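Quinone oxidoreductase 1 (PDB 1QOR) catalyses the NADPH-dependent one-electron reduction of quinones to semiquinones, working as a homodimer of the zinc-containing alcohol dehydrogenase family. Local coordinates at residues A111-S114 / F115-A119; G125-V128 / Y129-R133; F238-S241 / S242-T246. All coordinates share one frame; numbering follows the deposited sequence.

Contact 1 (A111-S114 / F115-A119)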
ATOM      1  N   ALA A 111      -4.200 -37.577  11.532  1.00 32.40           N
ATOM      2  CA  ALA A 111      -4.564 -38.834  10.887  1.00 31.45           C
ATOM      3  C   ALA A 111      -5.649 -38.680   9.857  1.00 31.16           C
ATOM      4  O   ALA A 111      -5.600 -39.319   8.812  1.00 32.06           O
ATOM      5  CB  ALA A 111      -5.001 -39.847  11.925  1.00 32.01           C
ATOM      6  N   ALA A 112      -6.624 -37.825  10.132  1.00 30.45           N
ATOM      7  CA  ALA A 112      -7.744 -37.630   9.216  1.00 30.31           C
ATOM      8  C   ALA A 112      -7.384 -36.993   7.886  1.00 30.35           C
ATOM      9  O   ALA A 112      -8.214 -36.909   6.964  1.00 29.89           O
ATOM     10  CB  ALA A 112      -8.801 -36.797   9.892  1.00 30.36           C
ATOM     11  N   ILE A 113      -6.163 -36.494   7.777  1.00 30.07           N
ATOM     12  CA  ILE A 113      -5.809 -35.828   6.549  1.00 29.15           C
ATOM     13  C   ILE A 113      -4.809 -36.632   5.771  1.00 28.64           C
ATOM     14  O   ILE A 113      -3.765 -36.987   6.302  1.00 28.00           O
ATOM     15  CB  ILE A 113      -5.339 -34.389   6.849  1.00 30.58           C
ATOM     16  CG1 ILE A 113      -6.479 -33.651   7.607  1.00 29.83           C
ATOM     17  CG2 ILE A 113      -4.975 -33.645   5.518  1.00 30.43           C
ATOM     18  CD1 ILE A 113      -6.168 -32.271   8.011  1.00 30.31           C
ATOM     19  N   SER A 114      -5.173 -36.975   4.534  1.00 27.33           N
ATOM     20  CA  SER A 114      -4.312 -37.754   3.673  1.00 27.34           C
ATOM     21  C   SER A 114      -3.138 -36.942   3.089  1.00 28.40           C
ATOM     22  O   SER A 114      -3.210 -35.710   2.969  1.00 28.77           O
ATOM     23  CB  SER A 114      -5.133 -38.318   2.546  1.00 25.42           C
ATOM     24  OG  SER A 114      -5.267 -37.375   1.520  1.00 24.52           O
ATOM     25  N   PHE A 115      -2.114 -37.647   2.613  1.00 28.78           N
ATOM     26  CA  PHE A 115      -0.938 -36.985   2.048  1.00 29.79           C
ATOM     27  C   PHE A 115      -1.312 -36.197   0.829  1.00 30.26           C
ATOM     28  O   PHE A 115      -0.790 -35.103   0.647  1.00 30.22           O
ATOM     29  CB  PHE A 115       0.191 -37.977   1.711  1.00 29.05           C
ATOM     30  CG  PHE A 115       0.845 -38.561   2.918  1.00 28.11           C
ATOM     31  CD1 PHE A 115       1.282 -37.749   3.934  1.00 28.35           C
ATOM     32  CD2 PHE A 115       1.035 -39.927   3.026  1.00 28.86           C
ATOM     33  CE1 PHE A 115       1.912 -38.293   5.065  1.00 30.15           C
ATOM     34  CE2 PHE A 115       1.657 -40.475   4.137  1.00 28.64           C
ATOM     35  CZ  PHE A 115       2.093 -39.660   5.157  1.00 29.27           C
ATOM     36  N   GLU A 116      -2.230 -36.732   0.016  1.00 30.43           N
ATOM     37  CA  GLU A 116      -2.675 -36.049  -1.196  1.00 30.12           C
ATOM     38  C   GLU A 116      -3.498 -34.799  -0.863  1.00 29.59           C
ATOM     39  O   GLU A 116      -3.472 -33.819  -1.619  1.00 28.57           O
ATOM     40  CB  GLU A 116      -3.516 -36.980  -2.052  1.00 32.50           C
ATOM     41  CG  GLU A 116      -2.779 -38.213  -2.546  1.00 37.12           C
ATOM     42  CD  GLU A 116      -3.426 -38.839  -3.788  1.00 39.95           C
ATOM     43  OE1 GLU A 116      -4.603 -38.525  -4.093  1.00 41.27           O
ATOM     44  OE2 GLU A 116      -2.742 -39.640  -4.475  1.00 42.68           O
ATOM     45  N   GLN A 117      -4.234 -34.836   0.255  1.00 27.95           N
ATOM     46  CA  GLN A 117      -5.048 -33.691   0.665  1.00 28.16           C
ATOM     47  C   GLN A 117      -4.158 -32.605   1.198  1.00 26.66           C
ATOM     48  O   GLN A 117      -4.419 -31.419   0.990  1.00 26.30           O
ATOM     49  CB  GLN A 117      -6.029 -34.044   1.778  1.00 29.07           C
ATOM     50  CG  GLN A 117      -7.213 -34.845   1.341  1.00 32.68           C
ATOM     51  CD  GLN A 117      -8.066 -35.251   2.532  1.00 36.27           C
ATOM     52  OE1 GLN A 117      -7.561 -35.795   3.530  1.00 37.10           O
ATOM     53  NE2 GLN A 117      -9.355 -34.938   2.463  1.00 37.77           N
ATOM     54  N   ALA A 118      -3.134 -33.030   1.927  1.00 25.42           N
ATOM     55  CA  ALA A 118      -2.182 -32.125   2.538  1.00 24.48           C
ATOM     56  C   ALA A 118      -1.353 -31.376   1.484  1.00 23.81           C
ATOM     57  O   ALA A 118      -1.271 -30.145   1.521  1.00 24.00           O
ATOM     58  CB  ALA A 118      -1.296 -32.893   3.499  1.00 24.21           C
ATOM     59  N   ALA A 119      -0.814 -32.097   0.506  1.00 22.49           N
ATOM     60  CA  ALA A 119      -0.009 -31.483  -0.547  1.00 22.36           C
ATOM     61  C   ALA A 119      -0.867 -30.675  -1.539  1.00 22.85           C
ATOM     62  O   ALA A 119      -0.333 -29.933  -2.398  1.00 22.98           O
ATOM     63  CB  ALA A 119       0.794 -32.560  -1.304  1.00 21.36           C
TER
HETATM   64  O   HOH W   1      -8.838 -38.200   4.180  0.44 23.44           O
HETATM   65  O   HOH W   2      -9.950 -35.156   5.636  0.69 38.33           O
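Ser114 and Gln117 trade hydrogen bonds across the first turn of helix 115-135, each side chain serving the other's backbone. Gln117 N donates to Ser114 OG at 3.0 Å, with an N-H...O angle of 148°. In the other direction Ser114 N gives its proton to Gln117 OE1 at 2.8 Å; this bond is nearly straight (168°), lies in the plane of the side-chain amide and falls on a lone pair of OE1. The reach is possible because Gln117 CG sits beside its own backbone N (chi1 -75°) and the chain then runs extended back past the serine, with CG lying 3.2 Å from Ser114 OG. Together the two bonds make a capping box, with Ser114 as the N-cap, and they satisfy Ser114 N and give Gln117 N a better acceptor than Ser114 O, to which it bonds weakly. Ordinary helical bonding begins at the same residue, where Ser114 O accepts from Ala118 N at 2.9 Å.

Water extends the polar network. One water donates to both Ala112 O and Gln117 OE1, while a second donates to Ala112 O and accepts from Gln117 NE2, tying the glutamine amide to the preceding loop at both ends.

Apolar contact is slighter. Ile113 crosses Gln117 at about a right angle, its CG2 methyl 3.9 Å from Gln117 CB, and the same methyl lies 4.3 Å from Ala118 CB. The Phe115 ring packs on Ala66 and Ile68 of strand 65-72 and on Leu109, and makes a cation-pi contact with Arg84, whose guanidinium also bonds to Ile113 O. Glu116 is salt-bridged to Lys301.

Contact 2 (G125-V128 / Y129-R133). With NDP (NADPH dihydro-nicotinamide-adenine-dinucleotide phosphate), chain D.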
ATOM      1  N   GLY A 125      -3.453 -23.082   1.378  1.00 18.82           N
ATOM      2  CA  GLY A 125      -4.372 -22.812   2.485  1.00 18.88           C
ATOM      3  C   GLY A 125      -3.785 -21.817   3.471  1.00 20.56           C
ATOM      4  O   GLY A 125      -4.505 -20.983   4.062  1.00 20.03           O
ATOM      5  N   LEU A 126      -2.477 -21.926   3.712  1.00 20.03           N
ATOM      6  CA  LEU A 126      -1.792 -20.976   4.612  1.00 19.08           C
ATOM      7  C   LEU A 126      -1.881 -19.581   3.963  1.00 18.79           C
ATOM      8  O   LEU A 126      -2.010 -18.542   4.657  1.00 19.63           O
ATOM      9  CB  LEU A 126      -0.332 -21.400   4.786  1.00 19.21           C
ATOM     10  CG  LEU A 126      -0.085 -22.716   5.558  1.00 20.19           C
ATOM     11  CD1 LEU A 126       1.395 -22.944   5.606  1.00 22.06           C
ATOM     12  CD2 LEU A 126      -0.581 -22.645   6.994  1.00 18.45           C
ATOM     13  N   THR A 127      -1.785 -19.545   2.634  1.00 15.86           N
ATOM     14  CA  THR A 127      -1.923 -18.292   1.913  1.00 17.28           C
ATOM     15  C   THR A 127      -3.350 -17.722   2.100  1.00 18.26           C
ATOM     16  O   THR A 127      -3.535 -16.554   2.459  1.00 16.92           O
ATOM     17  CB  THR A 127      -1.696 -18.514   0.436  1.00 16.61           C
ATOM     18  OG1 THR A 127      -0.403 -19.089   0.270  1.00 22.08           O
ATOM     19  CG2 THR A 127      -1.760 -17.204  -0.328  1.00 15.04           C
ATOM     20  N   VAL A 128      -4.366 -18.573   1.938  1.00 19.01           N
ATOM     21  CA  VAL A 128      -5.731 -18.078   2.085  1.00 18.77           C
ATOM     22  C   VAL A 128      -5.937 -17.603   3.509  1.00 18.58           C
ATOM     23  O   VAL A 128      -6.554 -16.564   3.747  1.00 18.21           O
ATOM     24  CB  VAL A 128      -6.788 -19.129   1.658  1.00 18.25           C
ATOM     25  CG1 VAL A 128      -8.175 -18.736   2.163  1.00 17.77           C
ATOM     26  CG2 VAL A 128      -6.780 -19.257   0.148  1.00 16.33           C
ATOM     27  N   TYR A 129      -5.369 -18.328   4.458  1.00 18.15           N
ATOM     28  CA  TYR A 129      -5.524 -17.927   5.832  1.00 17.74           C
ATOM     29  C   TYR A 129      -4.939 -16.527   6.112  1.00 18.00           C
ATOM     30  O   TYR A 129      -5.641 -15.672   6.689  1.00 17.51           O
ATOM     31  CB  TYR A 129      -4.897 -18.970   6.771  1.00 19.14           C
ATOM     32  CG  TYR A 129      -4.845 -18.532   8.224  1.00 21.11           C
ATOM     33  CD1 TYR A 129      -5.981 -18.573   9.028  1.00 21.90           C
ATOM     34  CD2 TYR A 129      -3.646 -18.070   8.791  1.00 24.50           C
ATOM     35  CE1 TYR A 129      -5.938 -18.187  10.334  1.00 23.39           C
ATOM     36  CE2 TYR A 129      -3.584 -17.677  10.122  1.00 25.48           C
ATOM     37  CZ  TYR A 129      -4.732 -17.754  10.874  1.00 26.88           C
ATOM     38  OH  TYR A 129      -4.656 -17.499  12.212  1.00 32.03           O
ATOM     39  N   TYR A 130      -3.673 -16.266   5.758  1.00 15.78           N
ATOM     40  CA  TYR A 130      -3.149 -14.933   6.107  1.00 16.60           C
ATOM     41  C   TYR A 130      -3.826 -13.845   5.274  1.00 16.37           C
ATOM     42  O   TYR A 130      -4.114 -12.756   5.769  1.00 17.87           O
ATOM     43  CB  TYR A 130      -1.604 -14.841   6.062  1.00 15.54           C
ATOM     44  CG  TYR A 130      -1.014 -14.563   4.693  1.00 14.90           C
ATOM     45  CD1 TYR A 130      -1.094 -13.299   4.107  1.00 14.29           C
ATOM     46  CD2 TYR A 130      -0.339 -15.564   3.997  1.00 13.71           C
ATOM     47  CE1 TYR A 130      -0.493 -13.054   2.833  1.00 16.15           C
ATOM     48  CE2 TYR A 130       0.241 -15.330   2.755  1.00 14.54           C
ATOM     49  CZ  TYR A 130       0.170 -14.080   2.171  1.00 15.55           C
ATOM     50  OH  TYR A 130       0.783 -13.886   0.920  1.00 18.68           O
ATOM     51  N   LEU A 131      -4.109 -14.138   4.018  1.00 17.83           N
ATOM     52  CA  LEU A 131      -4.804 -13.167   3.185  1.00 18.40           C
ATOM     53  C   LEU A 131      -6.163 -12.669   3.741  1.00 18.80           C
ATOM     54  O   LEU A 131      -6.393 -11.472   3.811  1.00 19.68           O
ATOM     55  CB  LEU A 131      -5.037 -13.760   1.808  1.00 17.27           C
ATOM     56  CG  LEU A 131      -3.861 -13.832   0.839  1.00 17.20           C
ATOM     57  CD1 LEU A 131      -4.345 -14.452  -0.469  1.00 13.34           C
ATOM     58  CD2 LEU A 131      -3.299 -12.440   0.597  1.00 14.92           C
ATOM     59  N   LEU A 132      -7.028 -13.581   4.191  1.00 19.51           N
ATOM     60  CA  LEU A 132      -8.385 -13.247   4.670  1.00 19.84           C
ATOM     61  C   LEU A 132      -8.507 -12.910   6.145  1.00 21.42           C
ATOM     62  O   LEU A 132      -9.552 -12.380   6.603  1.00 20.94           O
ATOM     63  CB  LEU A 132      -9.331 -14.414   4.371  1.00 19.11           C
ATOM     64  CG  LEU A 132      -9.428 -14.878   2.913  1.00 20.89           C
ATOM     65  CD1 LEU A 132     -10.569 -15.874   2.745  1.00 21.97           C
ATOM     66  CD2 LEU A 132      -9.688 -13.697   2.032  1.00 20.15           C
ATOM     67  N   ARG A 133      -7.477 -13.288   6.902  1.00 21.02           N
ATOM     68  CA  ARG A 133      -7.473 -13.057   8.321  1.00 21.63           C
ATOM     69  C   ARG A 133      -6.398 -12.081   8.794  1.00 22.94           C
ATOM     70  O   ARG A 133      -6.591 -11.444   9.807  1.00 24.42           O
ATOM     71  CB  ARG A 133      -7.305 -14.389   9.055  1.00 22.83           C
ATOM     72  CG  ARG A 133      -8.190 -15.570   8.505  1.00 25.48           C
ATOM     73  CD  ARG A 133      -9.569 -15.560   9.130  1.00 27.61           C
ATOM     74  NE  ARG A 133     -10.332 -14.455   8.596  1.00 32.52           N
ATOM     75  CZ  ARG A 133     -11.189 -13.687   9.272  1.00 32.29           C
ATOM     76  NH1 ARG A 133     -11.440 -13.906  10.568  1.00 31.70           N
ATOM     77  NH2 ARG A 133     -11.706 -12.632   8.646  1.00 29.01           N
TER
HETATM   78  PA  NDP D 350      -3.763 -21.369 -10.123  1.00 20.74           P
HETATM   79  O1A NDP D 350      -4.084 -22.812  -9.981  1.00 20.09           O
HETATM   80  O2A NDP D 350      -4.710 -20.373  -9.556  1.00 21.04           O
HETATM   81  O5B NDP D 350      -3.420 -21.022 -11.594  1.00 17.48           O
HETATM   82  C5B NDP D 350      -3.308 -19.706 -12.069  1.00 19.51           C
HETATM   83  C4B NDP D 350      -4.633 -19.282 -12.628  1.00 21.72           C
HETATM   84  O4B NDP D 350      -4.444 -17.884 -12.803  1.00 23.60           O
HETATM   85  C3B NDP D 350      -5.017 -19.816 -14.015  1.00 23.09           C
HETATM   86  O3B NDP D 350      -5.653 -21.114 -13.877  1.00 20.88           O
HETATM   87  C2B NDP D 350      -5.810 -18.659 -14.603  1.00 22.16           C
HETATM   88  O2B NDP D 350      -7.186 -18.873 -14.314  1.00 23.51           O
HETATM   89  C1B NDP D 350      -5.228 -17.372 -13.871  1.00 22.07           C
HETATM   90  N9A NDP D 350      -4.561 -16.609 -14.937  1.00 22.32           N
HETATM   91  C8A NDP D 350      -4.903 -15.414 -15.422  1.00 21.15           C
HETATM   92  N7A NDP D 350      -4.078 -15.076 -16.420  1.00 20.68           N
HETATM   93  C5A NDP D 350      -3.244 -16.087 -16.519  1.00 21.42           C
HETATM   94  C6A NDP D 350      -2.220 -16.190 -17.453  1.00 21.51           C
HETATM   95  N6A NDP D 350      -1.968 -15.251 -18.357  1.00 20.06           N
HETATM   96  N1A NDP D 350      -1.500 -17.311 -17.397  1.00 21.55           N
HETATM   97  C2A NDP D 350      -1.735 -18.300 -16.491  1.00 23.54           C
HETATM   98  N3A NDP D 350      -2.726 -18.191 -15.602  1.00 23.95           N
HETATM   99  C4A NDP D 350      -3.506 -17.071 -15.613  1.00 22.23           C
HETATM  100  O3  NDP D 350      -2.407 -21.235  -9.303  1.00 20.67           O
HETATM  101  PN  NDP D 350      -1.993 -21.299  -7.779  1.00 21.45           P
HETATM  102  O1N NDP D 350      -3.167 -21.598  -6.881  1.00 21.22           O
HETATM  103  O2N NDP D 350      -0.744 -22.142  -7.659  1.00 20.88           O
HETATM  104  O5D NDP D 350      -1.549 -19.725  -7.582  1.00 22.09           O
HETATM  105  C5D NDP D 350      -2.391 -18.606  -7.820  1.00 20.51           C
HETATM  106  C4D NDP D 350      -1.621 -17.330  -7.752  1.00 22.98           C
HETATM  107  O4D NDP D 350      -1.242 -17.044  -6.386  1.00 22.60           O
HETATM  108  C3D NDP D 350      -0.331 -17.349  -8.565  1.00 23.60           C
HETATM  109  O3D NDP D 350      -0.155 -16.097  -9.233  1.00 22.73           O
HETATM  110  C2D NDP D 350       0.727 -17.562  -7.460  1.00 22.12           C
HETATM  111  O2D NDP D 350       1.998 -17.116  -7.864  1.00 23.76           O
HETATM  112  C1D NDP D 350       0.208 -16.735  -6.320  1.00 22.21           C
HETATM  113  N1N NDP D 350       0.499 -17.102  -4.908  1.00 19.20           N
HETATM  114  C2N NDP D 350       0.941 -16.137  -4.038  1.00 14.72           C
HETATM  115  C3N NDP D 350       1.195 -16.499  -2.727  1.00 18.38           C
HETATM  116  C7N NDP D 350       1.650 -15.461  -1.710  1.00 18.85           C
HETATM  117  O7N NDP D 350       1.835 -15.761  -0.536  1.00 18.10           O
HETATM  118  N7N NDP D 350       1.813 -14.248  -2.196  1.00 19.60           N
HETATM  119  C4N NDP D 350       1.008 -17.796  -2.279  1.00 18.79           C
HETATM  120  C5N NDP D 350       0.554 -18.767  -3.181  1.00 19.64           C
HETATM  121  C6N NDP D 350       0.312 -18.406  -4.495  1.00 19.02           C
HETATM  122  P2B NDP D 350      -8.376 -18.270 -15.309  1.00 24.17           P
HETATM  123  O1X NDP D 350      -9.626 -18.463 -14.544  1.00 24.60           O
HETATM  124  O2X NDP D 350      -8.040 -16.855 -15.516  1.00 26.23           O
HETATM  125  O3X NDP D 350      -8.247 -19.088 -16.530  1.00 25.09           O
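Tyr130 holds CG between its backbone N and carbonyl carbon (chi1 84°), which lays the ring back along the helix beside Thr127 and carries the hydroxyl to the cofactor. Thr127 OG1 lies beside its own N (chi1 -57°), which leaves the CG2 methyl anti to that N and facing the nicotinamide, 3.4 Å from NDP C4N. Over one face of the tyrosine ring, toward the rim, lie Thr127 O and Leu131 CG, while NDP O7N is at the edge, in plane. There Tyr130 OH donates to NDP O7N at 2.6 Å.

This is the buried second half of helix 115-135, whose i to i+4 bonds run on through Leu131 N to Thr127 O (2.9 Å, 164°), with one side lining the NADPH pocket. Thr127 OG1, bonded to Leu123 O, stands 3.2 Å from NDP C4N. A phenylalanine in place of Tyr130 would probably leave the carboxamide oxygen without this donor and the carboxamide freer to turn.

On another side Val128 and Leu132 run alongside each other, Val128 CG1 3.8 Å from Leu132 CD1; Val128 also packs on Val153 and Trp160 of helix 152-164. Thr127 CG2 and Leu131 CD1 pair similarly, at 3.8 Å.

Contact 3 (F238-S241 / S242-T246). With NDP (NADPH dihydro-nicotinamide-adenine-dinucleotide phosphate), chain D.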
ATOM      1  N   PHE A 238      -0.840 -10.231  -5.073  1.00 18.98           N
ATOM      2  CA  PHE A 238      -0.126 -11.359  -4.488  1.00 16.07           C
ATOM      3  C   PHE A 238       0.253 -12.445  -5.458  1.00 16.89           C
ATOM      4  O   PHE A 238       0.563 -13.554  -5.046  1.00 18.24           O
ATOM      5  CB  PHE A 238      -0.926 -11.916  -3.275  1.00 15.72           C
ATOM      6  CG  PHE A 238      -2.142 -12.757  -3.642  1.00 15.72           C
ATOM      7  CD1 PHE A 238      -3.357 -12.154  -3.939  1.00 16.56           C
ATOM      8  CD2 PHE A 238      -2.062 -14.157  -3.640  1.00 17.21           C
ATOM      9  CE1 PHE A 238      -4.490 -12.916  -4.229  1.00 18.43           C
ATOM     10  CE2 PHE A 238      -3.173 -14.948  -3.932  1.00 20.49           C
ATOM     11  CZ  PHE A 238      -4.401 -14.331  -4.228  1.00 20.46           C
ATOM     12  N   GLY A 239       0.227 -12.132  -6.746  1.00 17.14           N
ATOM     13  CA  GLY A 239       0.591 -13.109  -7.755  1.00 16.98           C
ATOM     14  C   GLY A 239       1.049 -12.387  -9.020  1.00 19.09           C
ATOM     15  O   GLY A 239       0.887 -11.175  -9.138  1.00 17.39           O
ATOM     16  N   ASN A 240       1.689 -13.121  -9.934  1.00 20.92           N
ATOM     17  CA  ASN A 240       2.169 -12.573 -11.203  1.00 21.73           C
ATOM     18  C   ASN A 240       1.767 -13.575 -12.303  1.00 22.74           C
ATOM     19  O   ASN A 240       2.553 -13.767 -13.243  1.00 22.53           O
ATOM     20  CB  ASN A 240       3.718 -12.483 -11.256  1.00 21.17           C
ATOM     21  CG  ASN A 240       4.348 -12.160  -9.931  1.00 20.43           C
ATOM     22  OD1 ASN A 240       5.175 -12.917  -9.441  1.00 25.25           O
ATOM     23  ND2 ASN A 240       3.957 -11.058  -9.331  1.00 18.22           N
ATOM     24  N   SER A 241       0.554 -14.148 -12.243  1.00 21.08           N
ATOM     25  CA  SER A 241       0.148 -15.147 -13.228  1.00 19.57           C
ATOM     26  C   SER A 241       0.241 -14.701 -14.660  1.00 22.09           C
ATOM     27  O   SER A 241       0.679 -15.468 -15.524  1.00 23.47           O
ATOM     28  CB  SER A 241      -1.232 -15.679 -12.933  1.00 19.26           C
ATOM     29  OG  SER A 241      -1.247 -16.296 -11.650  1.00 22.42           O
ATOM     30  N   SER A 242      -0.178 -13.471 -14.936  1.00 20.59           N
ATOM     31  CA  SER A 242      -0.087 -12.967 -16.298  1.00 20.22           C
ATOM     32  C   SER A 242       1.187 -12.113 -16.449  1.00 20.96           C
ATOM     33  O   SER A 242       1.397 -11.520 -17.496  1.00 23.82           O
ATOM     34  CB  SER A 242      -1.308 -12.101 -16.628  1.00 16.78           C
ATOM     35  OG  SER A 242      -1.339 -10.898 -15.869  1.00 18.04           O
ATOM     36  N   GLY A 243       1.976 -11.991 -15.391  1.00 20.81           N
ATOM     37  CA  GLY A 243       3.161 -11.168 -15.454  1.00 22.83           C
ATOM     38  C   GLY A 243       3.226 -10.273 -14.237  1.00 24.35           C
ATOM     39  O   GLY A 243       2.186 -10.005 -13.620  1.00 25.46           O
ATOM     40  N   ALA A 244       4.430  -9.857 -13.838  1.00 23.85           N
ATOM     41  CA  ALA A 244       4.578  -8.981 -12.671  1.00 23.54           C
ATOM     42  C   ALA A 244       4.007  -7.607 -12.992  1.00 23.49           C
ATOM     43  O   ALA A 244       3.817  -7.272 -14.172  1.00 22.77           O
ATOM     44  CB  ALA A 244       6.064  -8.840 -12.280  1.00 22.37           C
ATOM     45  N   VAL A 245       3.669  -6.833 -11.964  1.00 23.68           N
ATOM     46  CA  VAL A 245       3.186  -5.487 -12.264  1.00 25.02           C
ATOM     47  C   VAL A 245       4.368  -4.516 -12.130  1.00 24.63           C
ATOM     48  O   VAL A 245       4.989  -4.384 -11.072  1.00 23.73           O
ATOM     49  CB  VAL A 245       1.799  -5.057 -11.581  1.00 25.34           C
ATOM     50  CG1 VAL A 245       1.185  -6.169 -10.751  1.00 24.58           C
ATOM     51  CG2 VAL A 245       1.881  -3.706 -10.901  1.00 24.24           C
ATOM     52  N   THR A 246       4.746  -3.949 -13.263  1.00 23.48           N
ATOM     53  CA  THR A 246       5.893  -3.077 -13.300  1.00 25.22           C
ATOM     54  C   THR A 246       5.553  -1.742 -13.914  1.00 25.33           C
ATOM     55  O   THR A 246       4.494  -1.573 -14.495  1.00 26.85           O
ATOM     56  CB  THR A 246       6.994  -3.718 -14.161  1.00 23.77           C
ATOM     57  OG1 THR A 246       6.448  -3.952 -15.451  1.00 24.79           O
ATOM     58  CG2 THR A 246       7.430  -5.048 -13.600  1.00 23.00           C
TER
HETATM   59  PA  NDP D 350      -3.763 -21.369 -10.123  1.00 20.74           P
HETATM   60  O1A NDP D 350      -4.084 -22.812  -9.981  1.00 20.09           O
HETATM   61  O2A NDP D 350      -4.710 -20.373  -9.556  1.00 21.04           O
HETATM   62  O5B NDP D 350      -3.420 -21.022 -11.594  1.00 17.48           O
HETATM   63  C5B NDP D 350      -3.308 -19.706 -12.069  1.00 19.51           C
HETATM   64  C4B NDP D 350      -4.633 -19.282 -12.628  1.00 21.72           C
HETATM   65  O4B NDP D 350      -4.444 -17.884 -12.803  1.00 23.60           O
HETATM   66  C3B NDP D 350      -5.017 -19.816 -14.015  1.00 23.09           C
HETATM   67  O3B NDP D 350      -5.653 -21.114 -13.877  1.00 20.88           O
HETATM   68  C2B NDP D 350      -5.810 -18.659 -14.603  1.00 22.16           C
HETATM   69  O2B NDP D 350      -7.186 -18.873 -14.314  1.00 23.51           O
HETATM   70  C1B NDP D 350      -5.228 -17.372 -13.871  1.00 22.07           C
HETATM   71  N9A NDP D 350      -4.561 -16.609 -14.937  1.00 22.32           N
HETATM   72  C8A NDP D 350      -4.903 -15.414 -15.422  1.00 21.15           C
HETATM   73  N7A NDP D 350      -4.078 -15.076 -16.420  1.00 20.68           N
HETATM   74  C5A NDP D 350      -3.244 -16.087 -16.519  1.00 21.42           C
HETATM   75  C6A NDP D 350      -2.220 -16.190 -17.453  1.00 21.51           C
HETATM   76  N6A NDP D 350      -1.968 -15.251 -18.357  1.00 20.06           N
HETATM   77  N1A NDP D 350      -1.500 -17.311 -17.397  1.00 21.55           N
HETATM   78  C2A NDP D 350      -1.735 -18.300 -16.491  1.00 23.54           C
HETATM   79  N3A NDP D 350      -2.726 -18.191 -15.602  1.00 23.95           N
HETATM   80  C4A NDP D 350      -3.506 -17.071 -15.613  1.00 22.23           C
HETATM   81  O3  NDP D 350      -2.407 -21.235  -9.303  1.00 20.67           O
HETATM   82  PN  NDP D 350      -1.993 -21.299  -7.779  1.00 21.45           P
HETATM   83  O1N NDP D 350      -3.167 -21.598  -6.881  1.00 21.22           O
HETATM   84  O2N NDP D 350      -0.744 -22.142  -7.659  1.00 20.88           O
HETATM   85  O5D NDP D 350      -1.549 -19.725  -7.582  1.00 22.09           O
HETATM   86  C5D NDP D 350      -2.391 -18.606  -7.820  1.00 20.51           C
HETATM   87  C4D NDP D 350      -1.621 -17.330  -7.752  1.00 22.98           C
HETATM   88  O4D NDP D 350      -1.242 -17.044  -6.386  1.00 22.60           O
HETATM   89  C3D NDP D 350      -0.331 -17.349  -8.565  1.00 23.60           C
HETATM   90  O3D NDP D 350      -0.155 -16.097  -9.233  1.00 22.73           O
HETATM   91  C2D NDP D 350       0.727 -17.562  -7.460  1.00 22.12           C
HETATM   92  O2D NDP D 350       1.998 -17.116  -7.864  1.00 23.76           O
HETATM   93  C1D NDP D 350       0.208 -16.735  -6.320  1.00 22.21           C
HETATM   94  N1N NDP D 350       0.499 -17.102  -4.908  1.00 19.20           N
HETATM   95  C2N NDP D 350       0.941 -16.137  -4.038  1.00 14.72           C
HETATM   96  C3N NDP D 350       1.195 -16.499  -2.727  1.00 18.38           C
HETATM   97  C7N NDP D 350       1.650 -15.461  -1.710  1.00 18.85           C
HETATM   98  O7N NDP D 350       1.835 -15.761  -0.536  1.00 18.10           O
HETATM   99  N7N NDP D 350       1.813 -14.248  -2.196  1.00 19.60           N
HETATM  100  C4N NDP D 350       1.008 -17.796  -2.279  1.00 18.79           C
HETATM  101  C5N NDP D 350       0.554 -18.767  -3.181  1.00 19.64           C
HETATM  102  C6N NDP D 350       0.312 -18.406  -4.495  1.00 19.02           C
HETATM  103  P2B NDP D 350      -8.376 -18.270 -15.309  1.00 24.17           P
HETATM  104  O1X NDP D 350      -9.626 -18.463 -14.544  1.00 24.60           O
HETATM  105  O2X NDP D 350      -8.040 -16.855 -15.516  1.00 26.23           O
HETATM  106  O3X NDP D 350      -8.247 -19.088 -16.530  1.00 25.09           O
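Asn240 and Gly243 bracket a tight reversal of the chain, a type I beta turn, and the one hydrogen bond between the segments closes it: Gly243 N donates to Asn240 O at 2.8 Å. The bond is bent, 140° at the hydrogen, and the donor stands well above the carbonyl plane instead of on a lone pair. The asparagine side chain lies alongside the chain leaving the turn, with CB 3.8 Å from Ala244 N and ND2 4.0 Å from Ala244 CA. Its backbone N is held by Tyr46 OH.

Ser241, at the second position of the turn, directs its side chain the other way. With OG beside the backbone N (chi1 -61°), the hydroxyl meets NDP O3D at 2.7 Å in a hydrogen bond that either group could donate. Ser241 CB also lies near the adenine, 3.8 Å from NDP C4A. Ser242 follows at the third position and brings its CB within 3.7 Å of the adenine amino nitrogen, NDP N6A. Its own hydroxyl turns to the main chain at Val217 and Asp220, pinning the turn to the neighbouring loop.

Gly243 leaves the turn with a positive phi of 133°, where a side chain would jam against the preceding carbonyl. At Gly239 the obstacle is the ligand: a CB would collide with NDP O3D. Beyond the turn Val245 makes backbone hydrogen bonds to the second subunit.

The loop follows strand 233-237 of the parallel sheet at its C-terminal end, the edge at which a Rossmann fold receives its dinucleotide, and here it lines NADPH from the nicotinamide to the adenine.

Contacts 1 and 2 share helix 115-135: contact 1 caps its partly buried start, and contact 2 lies in its buried second half, their centres about 19 Å apart. Chemistry follows place, for the capped end relies on side-chain-to-backbone bonds and water, whereas the later turns rely on regular helical bonds, aliphatic packing and the cofactor. Contact 3 is a partly buried loop of the Rossmann domain, about 30 Å from contact 1 between centres and across the chain's centre. It rests on a single backbone turn bond and a serine hydroxyl bonded to the cofactor ribose. It meets contact 2 where Leu131 CD1 packs 3.7 Å from Phe238 CE2. Both touch NADPH; contact 1 lies away from it.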